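Side-chain contacts in putative Oleoyl-[acyl-carrier protein] thioesterase (Lactobacillus plantarum, PDB 2OWN), which probably hydrolyses the thioester bond of oleoyl-acyl-carrier protein, releasing the free fatty acid from its carrier: residues I35-L40 / E80-A85; E99-I102 / Q108-A111; H183-L188 / V203-R208. All coordinates share one frame; numbering follows the deposited sequence.

Contact 1 (I35-L40 / E80-A85); sequences IDIAVL and EVVTIA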
loop_
_atom_site.group_PDB
_atom_site.type_symbol
_atom_site.label_atom_id
_atom_site.label_comp_id
_atom_site.label_asym_id
_atom_site.label_seq_id
_atom_site.Cartn_x
_atom_site.Cartn_y
_atom_site.Cartn_z
ATOM N N ILE B 35 -2.572 -0.935 10.977
ATOM C CA ILE B 35 -3.805 -0.107 11.114
ATOM C C ILE B 35 -4.805 -0.448 9.996
ATOM O O ILE B 35 -6.010 -0.528 10.274
ATOM C CB ILE B 35 -3.497 1.423 11.167
ATOM C CG1 ILE B 35 -2.657 1.759 12.404
ATOM C CG2 ILE B 35 -4.768 2.272 11.174
ATOM C CD1 ILE B 35 -3.289 1.435 13.757
ATOM N N ASP B 36 -4.309 -0.632 8.760
ATOM C CA ASP B 36 -5.155 -1.025 7.596
ATOM C C ASP B 36 -6.030 -2.272 7.861
ATOM O O ASP B 36 -7.253 -2.229 7.646
ATOM C CB ASP B 36 -4.327 -1.267 6.306
ATOM C CG ASP B 36 -3.915 0.001 5.554
ATOM O OD1 ASP B 36 -4.513 1.089 5.697
ATOM O OD2 ASP B 36 -2.979 -0.144 4.726
ATOM N N ILE B 37 -5.394 -3.337 8.361
ATOM C CA ILE B 37 -6.090 -4.618 8.669
ATOM C C ILE B 37 -6.977 -4.532 9.926
ATOM O O ILE B 37 -7.979 -5.235 9.989
ATOM C CB ILE B 37 -5.127 -5.864 8.675
ATOM C CG1 ILE B 37 -4.150 -5.876 9.867
ATOM C CG2 ILE B 37 -4.404 -5.958 7.304
ATOM C CD1 ILE B 37 -3.124 -7.016 9.820
ATOM N N ALA B 38 -6.587 -3.715 10.922
ATOM C CA ALA B 38 -7.402 -3.483 12.147
ATOM C C ALA B 38 -8.724 -2.800 11.751
ATOM O O ALA B 38 -9.799 -3.277 12.122
ATOM C CB ALA B 38 -6.657 -2.643 13.176
ATOM N N VAL B 39 -8.609 -1.723 10.962
ATOM C CA VAL B 39 -9.760 -0.952 10.421
ATOM C C VAL B 39 -10.617 -1.801 9.443
ATOM O O VAL B 39 -11.840 -1.621 9.410
ATOM C CB VAL B 39 -9.299 0.435 9.835
ATOM C CG1 VAL B 39 -10.391 1.145 8.996
ATOM C CG2 VAL B 39 -8.799 1.329 10.966
ATOM N N LEU B 40 -9.973 -2.695 8.661
ATOM C CA LEU B 40 -10.655 -3.646 7.743
ATOM C C LEU B 40 -11.596 -4.547 8.553
ATOM O O LEU B 40 -12.729 -4.753 8.141
ATOM C CB LEU B 40 -9.666 -4.523 6.952
ATOM C CG LEU B 40 -10.226 -5.508 5.909
ATOM C CD1 LEU B 40 -10.934 -4.764 4.775
ATOM C CD2 LEU B 40 -9.125 -6.385 5.357
ATOM N N GLU B 80 2.185 -14.760 6.386
ATOM C CA GLU B 80 1.624 -15.263 7.630
ATOM C C GLU B 80 0.118 -14.992 7.546
ATOM O O GLU B 80 -0.298 -13.921 7.066
ATOM C CB GLU B 80 2.222 -14.556 8.846
ATOM C CG GLU B 80 1.835 -15.188 10.174
ATOM C CD GLU B 80 2.330 -14.446 11.398
ATOM O OE1 GLU B 80 3.055 -13.437 11.282
ATOM O OE2 GLU B 80 1.952 -14.882 12.495
ATOM N N VAL B 81 -0.680 -15.955 8.000
ATOM C CA VAL B 81 -2.134 -15.836 8.031
ATOM C C VAL B 81 -2.411 -15.423 9.471
ATOM O O VAL B 81 -2.242 -16.246 10.382
ATOM C CB VAL B 81 -2.855 -17.129 7.611
ATOM C CG1 VAL B 81 -4.366 -16.971 7.711
ATOM C CG2 VAL B 81 -2.475 -17.492 6.178
ATOM N N VAL B 82 -2.757 -14.144 9.664
ATOM C CA VAL B 82 -3.083 -13.573 10.988
ATOM C C VAL B 82 -4.592 -13.464 11.169
ATOM O O VAL B 82 -5.317 -13.311 10.184
ATOM C CB VAL B 82 -2.459 -12.166 11.239
ATOM C CG1 VAL B 82 -0.937 -12.255 11.232
ATOM C CG2 VAL B 82 -2.985 -11.078 10.243
ATOM N N THR B 83 -5.029 -13.526 12.432
ATOM C CA THR B 83 -6.424 -13.405 12.841
ATOM C C THR B 83 -6.563 -12.004 13.460
ATOM O O THR B 83 -5.811 -11.682 14.397
ATOM C CB THR B 83 -6.804 -14.525 13.821
ATOM O OG1 THR B 83 -6.681 -15.782 13.144
ATOM C CG2 THR B 83 -8.235 -14.381 14.330
ATOM N N ILE B 84 -7.466 -11.177 12.907
ATOM C CA ILE B 84 -7.736 -9.810 13.402
ATOM C C ILE B 84 -9.091 -9.852 14.119
ATOM O O ILE B 84 -10.128 -9.958 13.452
ATOM C CB ILE B 84 -7.760 -8.677 12.308
ATOM C CG1 ILE B 84 -6.514 -8.676 11.411
ATOM C CG2 ILE B 84 -7.941 -7.292 12.972
ATOM C CD1 ILE B 84 -6.505 -9.701 10.319
ATOM N N ALA B 85 -9.061 -9.810 15.457
ATOM C CA ALA B 85 -10.260 -9.789 16.315
ATOM C C ALA B 85 -10.515 -8.323 16.683
ATOM O O ALA B 85 -9.552 -7.587 16.933
ATOM C CB ALA B 85 -10.066 -10.629 17.556
#
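Ile37 on helix 31-48 meets Ile84 and Val82 of strand 81-91, and its side chain can be traced atom by atom. Ile37 CB lies 4.2 Å from Ile84 CG1. The next carbon, Ile37 CG1, sits between the backbone N and the carbonyl carbon (chi1 70°), which sets it 4.0 Å from that same Ile84 CG1. Since chi2 is extended at -175°, Ile37 CD1 carries on toward the start of the strand and ends 4.1 Å from Val82 CG2, with Ile84 CG1 still beside it. Ile37 crosses both strand side chains at about a right angle, so the contact is made by methyl and methylene groups laid across one another. The axes of helix and strand pass 8.4 Å apart at a signed angle of -55°. This is how a hotdog domain is built, a long helix lying across a curved antiparallel sheet, in keeping with the acyl-ACP thioesterase family. Ile84 turns its other branch to the helix backbone: Ile84 CG2 comes within 3.6 Å of Ile37 O and 3.9 Å of Ala38 CA. Ala38 points its own CB away from the strand, which leaves its backbone as the surface that Ile84 CG2 reaches. Val82 and Ile84 also lean on Ile102 of strand 95-103, while Tyr21 of the second subunit packs against Ile37.

Contact 2 (E99-I102 / Q108-A111); sequences EFWI and QQLA. With GOL (glycerol), chain T.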
loop_
_atom_site.group_PDB
_atom_site.type_symbol
_atom_site.label_atom_id
_atom_site.label_comp_id
_atom_site.label_asym_id
_atom_site.label_seq_id
_atom_site.Cartn_x
_atom_site.Cartn_y
_atom_site.Cartn_z
ATOM N N GLU B 99 -11.336 -1.715 20.792
ATOM C CA GLU B 99 -10.174 -2.599 20.947
ATOM C C GLU B 99 -9.991 -3.529 19.738
ATOM O O GLU B 99 -10.985 -3.930 19.110
ATOM C CB GLU B 99 -10.312 -3.438 22.208
ATOM C CG GLU B 99 -10.168 -2.647 23.491
ATOM C CD GLU B 99 -10.385 -3.520 24.688
ATOM O OE1 GLU B 99 -11.544 -3.708 25.110
ATOM O OE2 GLU B 99 -9.390 -3.966 25.274
ATOM N N PHE B 100 -8.725 -3.864 19.443
ATOM C CA PHE B 100 -8.339 -4.775 18.336
ATOM C C PHE B 100 -7.219 -5.715 18.807
ATOM O O PHE B 100 -6.334 -5.268 19.546
ATOM C CB PHE B 100 -7.777 -4.061 17.095
ATOM C CG PHE B 100 -8.557 -2.864 16.618
ATOM C CD1 PHE B 100 -8.451 -1.633 17.303
ATOM C CD2 PHE B 100 -9.284 -2.900 15.409
ATOM C CE1 PHE B 100 -9.140 -0.479 16.856
ATOM C CE2 PHE B 100 -9.976 -1.734 14.943
ATOM C CZ PHE B 100 -9.899 -0.524 15.670
ATOM N N TRP B 101 -7.244 -6.971 18.351
ATOM C CA TRP B 101 -6.213 -7.984 18.654
ATOM C C TRP B 101 -5.768 -8.646 17.358
ATOM O O TRP B 101 -6.619 -9.170 16.637
ATOM C CB TRP B 101 -6.731 -9.078 19.575
ATOM C CG TRP B 101 -7.147 -8.622 20.894
ATOM C CD1 TRP B 101 -6.420 -8.674 22.045
ATOM C CD2 TRP B 101 -8.405 -8.043 21.230
ATOM N NE1 TRP B 101 -7.146 -8.157 23.086
ATOM C CE2 TRP B 101 -8.371 -7.756 22.622
ATOM C CE3 TRP B 101 -9.567 -7.725 20.490
ATOM C CZ2 TRP B 101 -9.462 -7.159 23.304
ATOM C CZ3 TRP B 101 -10.676 -7.130 21.168
ATOM C CH2 TRP B 101 -10.602 -6.853 22.565
ATOM N N ILE B 102 -4.470 -8.574 17.053
ATOM C CA ILE B 102 -3.868 -9.220 15.875
ATOM C C ILE B 102 -3.155 -10.425 16.504
ATOM O O ILE B 102 -2.272 -10.217 17.363
ATOM C CB ILE B 102 -2.884 -8.315 15.110
ATOM C CG1 ILE B 102 -3.502 -6.950 14.749
ATOM C CG2 ILE B 102 -2.386 -9.012 13.857
ATOM C CD1 ILE B 102 -4.714 -6.997 13.899
ATOM N N GLN B 108 -1.394 -17.019 19.490
ATOM C CA GLN B 108 -0.530 -16.121 20.289
ATOM C C GLN B 108 -0.663 -14.675 19.805
ATOM O O GLN B 108 -0.690 -14.435 18.591
ATOM C CB GLN B 108 0.939 -16.570 20.270
ATOM C CG GLN B 108 1.171 -17.945 20.916
ATOM N N GLN B 109 -0.722 -13.728 20.752
ATOM C CA GLN B 109 -0.881 -12.292 20.441
ATOM C C GLN B 109 0.373 -11.663 19.810
ATOM O O GLN B 109 1.465 -11.705 20.401
ATOM C CB GLN B 109 -1.315 -11.489 21.684
ATOM C CG GLN B 109 -1.478 -9.965 21.506
ATOM C CD GLN B 109 -1.996 -9.294 22.763
ATOM O OE1 GLN B 109 -3.085 -9.596 23.220
ATOM N NE2 GLN B 109 -1.246 -8.324 23.283
ATOM N N LEU B 110 0.166 -11.040 18.645
ATOM C CA LEU B 110 1.186 -10.323 17.874
ATOM C C LEU B 110 1.109 -8.828 18.204
ATOM O O LEU B 110 2.149 -8.187 18.429
ATOM C CB LEU B 110 1.002 -10.568 16.366
ATOM C CG LEU B 110 1.125 -12.009 15.869
ATOM C CD1 LEU B 110 0.972 -12.032 14.355
ATOM C CD2 LEU B 110 2.449 -12.655 16.255
ATOM N N ALA B 111 -0.113 -8.272 18.177
ATOM C CA ALA B 111 -0.373 -6.862 18.513
ATOM C C ALA B 111 -1.739 -6.656 19.188
ATOM O O ALA B 111 -2.668 -7.442 18.970
ATOM C CB ALA B 111 -0.237 -5.968 17.283
HETATM C C1 GOL T . -3.069 -7.037 26.561
HETATM O O1 GOL T . -1.957 -7.476 25.815
HETATM C C2 GOL T . -4.377 -7.628 26.038
HETATM O O2 GOL T . -4.293 -9.035 25.942
HETATM C C3 GOL T . -5.498 -7.217 26.993
HETATM O O3 GOL T . -6.772 -7.443 26.435
#
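Ile102 and Ala111 form an antiparallel hydrogen-bonded pair in the hairpin of strands 95-103 and 109-121, and Leu110 joins Ala111 in facing Ile102 to make a classic beta bulge. Ile102 N donates to Ala111 O at 2.9 Å, a nearly straight bond (167°). In return Ile102 O is gripped twice, by Ala111 N at 3.0 Å and by Leu110 N at 2.9 Å; the second donor lies in the carbonyl plane, the first is tilted from it. Leu110 CB lies 3.4 Å from the same Ile102 O, and more loosely beside Ile102 CG2. On the face shared by Ile102 and Ala111, Ile102 CB meets Ala111 CB at 4.2 Å, and Leu34 of helix 31-48 touches both residues.

Trp101 and Gln109 approach each other obliquely, the ring and amide planes 56° apart. Gln109 leaves the backbone with CG opposite N (chi1 178°) and stays extended beyond it, which carries the amide to the indole edge: Gln109 OE1 lies in the ring plane, 3.7 Å from Trp101 CD1. A glycerol, probably from the crystallisation liquor, spans the two side chains. Its O2 donates to Gln109 OE1 at 3.0 Å, while Gln109 NE2 donates to its O1. With an alanine in place of Gln109, the glycerol would probably lose its two firm bonds, and the CD1 edge of the indole would be left without its carbonyl neighbour. At the other end of the glycerol, Trp101 NE1 reaches glycerol O3 in a weak bond of 3.4 Å, with O3 in the indole plane.

Contact 3 (H183-L188 / V203-R208); sequences HYFDWL and VHVDVR. With SO4 (sulfate ion), chain O.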
loop_
_atom_site.group_PDB
_atom_site.type_symbol
_atom_site.label_atom_id
_atom_site.label_comp_id
_atom_site.label_asym_id
_atom_site.label_seq_id
_atom_site.Cartn_x
_atom_site.Cartn_y
_atom_site.Cartn_z
ATOM N N HIS B 183 -1.884 6.022 6.308
ATOM C CA HIS B 183 -0.799 6.639 5.503
ATOM C C HIS B 183 0.098 7.619 6.255
ATOM O O HIS B 183 1.197 7.893 5.769
ATOM C CB HIS B 183 -1.306 7.252 4.181
ATOM C CG HIS B 183 -1.749 6.218 3.196
ATOM N ND1 HIS B 183 -0.882 5.277 2.683
ATOM C CD2 HIS B 183 -2.946 5.985 2.615
ATOM C CE1 HIS B 183 -1.535 4.495 1.841
ATOM N NE2 HIS B 183 -2.790 4.908 1.779
ATOM N N TYR B 184 -0.357 8.145 7.408
ATOM C CA TYR B 184 0.476 9.009 8.277
ATOM C C TYR B 184 1.741 8.227 8.702
ATOM O O TYR B 184 2.806 8.834 8.772
ATOM C CB TYR B 184 -0.268 9.516 9.518
ATOM C CG TYR B 184 -1.312 10.618 9.343
ATOM C CD1 TYR B 184 -2.459 10.447 8.537
ATOM C CD2 TYR B 184 -1.223 11.814 10.098
ATOM C CE1 TYR B 184 -3.466 11.472 8.429
ATOM C CE2 TYR B 184 -2.222 12.844 9.996
ATOM C CZ TYR B 184 -3.336 12.656 9.164
ATOM O OH TYR B 184 -4.288 13.639 9.060
ATOM N N PHE B 185 1.612 6.904 8.951
ATOM C CA PHE B 185 2.765 6.014 9.282
ATOM C C PHE B 185 3.831 5.935 8.185
ATOM O O PHE B 185 5.000 5.678 8.502
ATOM C CB PHE B 185 2.325 4.615 9.743
ATOM C CG PHE B 185 1.670 4.622 11.085
ATOM C CD1 PHE B 185 2.474 4.701 12.244
ATOM C CD2 PHE B 185 0.276 4.559 11.221
ATOM C CE1 PHE B 185 1.894 4.718 13.540
ATOM C CE2 PHE B 185 -0.323 4.563 12.519
ATOM C CZ PHE B 185 0.488 4.652 13.676
ATOM N N ASP B 186 3.428 6.130 6.916
ATOM C CA ASP B 186 4.365 6.194 5.773
ATOM C C ASP B 186 5.324 7.371 5.979
ATOM O O ASP B 186 6.515 7.211 5.780
ATOM C CB ASP B 186 3.685 6.435 4.403
ATOM C CG ASP B 186 2.651 5.362 4.014
ATOM O OD1 ASP B 186 2.688 4.228 4.527
ATOM O OD2 ASP B 186 1.799 5.674 3.155
ATOM N N TRP B 187 4.784 8.518 6.418
ATOM C CA TRP B 187 5.558 9.754 6.645
ATOM C C TRP B 187 6.364 9.661 7.938
ATOM O O TRP B 187 7.550 9.989 7.932
ATOM C CB TRP B 187 4.674 11.026 6.680
ATOM C CG TRP B 187 3.660 11.100 5.582
ATOM C CD1 TRP B 187 3.835 10.706 4.293
ATOM C CD2 TRP B 187 2.353 11.666 5.661
ATOM N NE1 TRP B 187 2.704 10.926 3.575
ATOM C CE2 TRP B 187 1.769 11.529 4.374
ATOM C CE3 TRP B 187 1.603 12.269 6.698
ATOM C CZ2 TRP B 187 0.447 11.968 4.083
ATOM C CZ3 TRP B 187 0.277 12.714 6.419
ATOM C CH2 TRP B 187 -0.281 12.558 5.110
ATOM N N LEU B 188 5.700 9.235 9.025
ATOM C CA LEU B 188 6.299 9.076 10.378
ATOM C C LEU B 188 7.517 8.157 10.406
ATOM O O LEU B 188 8.585 8.563 10.862
ATOM C CB LEU B 188 5.257 8.547 11.384
ATOM C CG LEU B 188 4.086 9.473 11.752
ATOM C CD1 LEU B 188 2.894 8.702 12.352
ATOM C CD2 LEU B 188 4.548 10.585 12.686
ATOM N N VAL B 203 7.932 -1.901 19.452
ATOM C CA VAL B 203 7.497 -2.371 20.771
ATOM C C VAL B 203 6.149 -1.723 21.124
ATOM O O VAL B 203 5.223 -2.434 21.544
ATOM C CB VAL B 203 8.566 -2.092 21.876
ATOM C CG1 VAL B 203 8.102 -2.548 23.259
ATOM C CG2 VAL B 203 9.868 -2.788 21.528
ATOM N N HIS B 204 6.056 -0.393 20.981
ATOM C CA HIS B 204 4.845 0.366 21.305
ATOM C C HIS B 204 4.679 1.620 20.432
ATOM O O HIS B 204 5.680 2.167 19.969
ATOM C CB HIS B 204 4.924 0.758 22.788
ATOM C CG HIS B 204 3.601 1.006 23.429
ATOM N ND1 HIS B 204 2.950 2.221 23.395
ATOM C CD2 HIS B 204 2.814 0.174 24.148
ATOM C CE1 HIS B 204 1.808 2.112 24.055
ATOM N NE2 HIS B 204 1.705 0.884 24.520
ATOM N N VAL B 205 3.428 2.033 20.189
ATOM C CA VAL B 205 3.085 3.243 19.409
ATOM C C VAL B 205 1.868 3.979 20.022
ATOM O O VAL B 205 0.865 3.331 20.316
ATOM C CB VAL B 205 2.749 2.930 17.916
ATOM C CG1 VAL B 205 2.489 4.216 17.124
ATOM C CG2 VAL B 205 3.867 2.120 17.222
ATOM N N ASP B 206 1.997 5.298 20.234
ATOM C CA ASP B 206 0.917 6.196 20.703
ATOM C C ASP B 206 0.667 7.197 19.607
ATOM O O ASP B 206 1.638 7.741 19.099
ATOM C CB ASP B 206 1.304 6.995 21.933
ATOM C CG ASP B 206 1.532 6.152 23.136
ATOM O OD1 ASP B 206 0.895 5.086 23.287
ATOM O OD2 ASP B 206 2.308 6.632 23.976
ATOM N N VAL B 207 -0.598 7.447 19.253
ATOM C CA VAL B 207 -0.963 8.421 18.206
ATOM C C VAL B 207 -2.085 9.335 18.699
ATOM O O VAL B 207 -2.991 8.860 19.369
ATOM C CB VAL B 207 -1.448 7.730 16.896
ATOM C CG1 VAL B 207 -1.604 8.754 15.767
ATOM C CG2 VAL B 207 -0.481 6.647 16.441
ATOM N N ARG B 208 -1.983 10.630 18.387
ATOM C CA ARG B 208 -2.999 11.659 18.677
ATOM C C ARG B 208 -3.232 12.409 17.365
ATOM O O ARG B 208 -2.263 12.937 16.823
ATOM C CB ARG B 208 -2.535 12.634 19.762
ATOM C CG ARG B 208 -2.467 12.074 21.174
ATOM C CD ARG B 208 -3.837 11.868 21.762
ATOM N NE ARG B 208 -3.784 11.394 23.152
ATOM C CZ ARG B 208 -3.636 10.122 23.559
ATOM N NH1 ARG B 208 -3.502 9.094 22.703
ATOM N NH2 ARG B 208 -3.610 9.860 24.870
HETATM S S SO4 O . -6.366 12.867 26.364
HETATM O O1 SO4 O . -5.233 12.073 26.802
HETATM O O2 SO4 O . -6.012 13.543 25.119
HETATM O O3 SO4 O . -7.505 11.980 26.152
HETATM O O4 SO4 O . -6.724 13.849 27.382
#
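An apolar helix-to-strand contact, carried by Phe185 against Val205 and Val207, sits near the centre of the chain, where helix 184-191 and strand 200-209 of the C-terminal hotdog half meet helix 31-48 of the N-terminal one. The backbones stay well apart, the nearest CA atoms, those of Phe185 and Val207, being 10.0 Å from each other, so the ring must bridge the gap. It does so with its far rim. Phe185 CG stands opposite the carbonyl carbon (chi1 -70°), and from there the ring extends to the strand. Phe185 CE1 lies 3.7 Å from Val205 CG1, a methyl that meets the ring edge near its plane, whereas Val207 CG2 approaches Phe185 CZ obliquely at 3.5 Å. Leu31, Thr32 and Ile35 of helix 31-48 also touch Phe185, so the ring is a meeting point of the two helices and the strand.

Farther along the strand, Arg208 NH2 makes a weak 3.4 Å bond to O1 of a sulfate, probably from the crystallisation liquor. Within residues 183-188, His183 ND1 donates to Asp186 OD2 at 2.8 Å (159°), on the syn side but 26° out of the carboxylate plane, with the acceptor close to the imidazole plane. The other oxygen, Asp186 OD1, is hydrogen-bonded to Thr32 OG1, so both oxygens of the carboxylate have partners. Tyr184 and Trp187 also meet within this segment: Trp187 CZ3 lies 3.9 Å above the plane of the Tyr184 ring, over its centre.

How the contacts relate
Read from the N terminus, the contacts close in series, and none nests in or crosses another. Contact 1 closes a 39-residue excursion from helix 31-48 back to strand 81-91; contact 2 then closes a short hairpin connection with five residues between its segments; contact 3 closes a 14-residue loop in the C-terminal hotdog half. Contacts 1 and 2 adjoin on neighbouring strands, with a probable hydrogen bond between Ala85 O and Trp101 N at 2.8 Å and Ile84 CG2 against Ile102 CD1. Helix 31-48 also links contact 1 to contact 3, where Ile35 CG1 packs on Phe185 CE2 across the two hotdog halves. Contacts 2 and 3 do not touch.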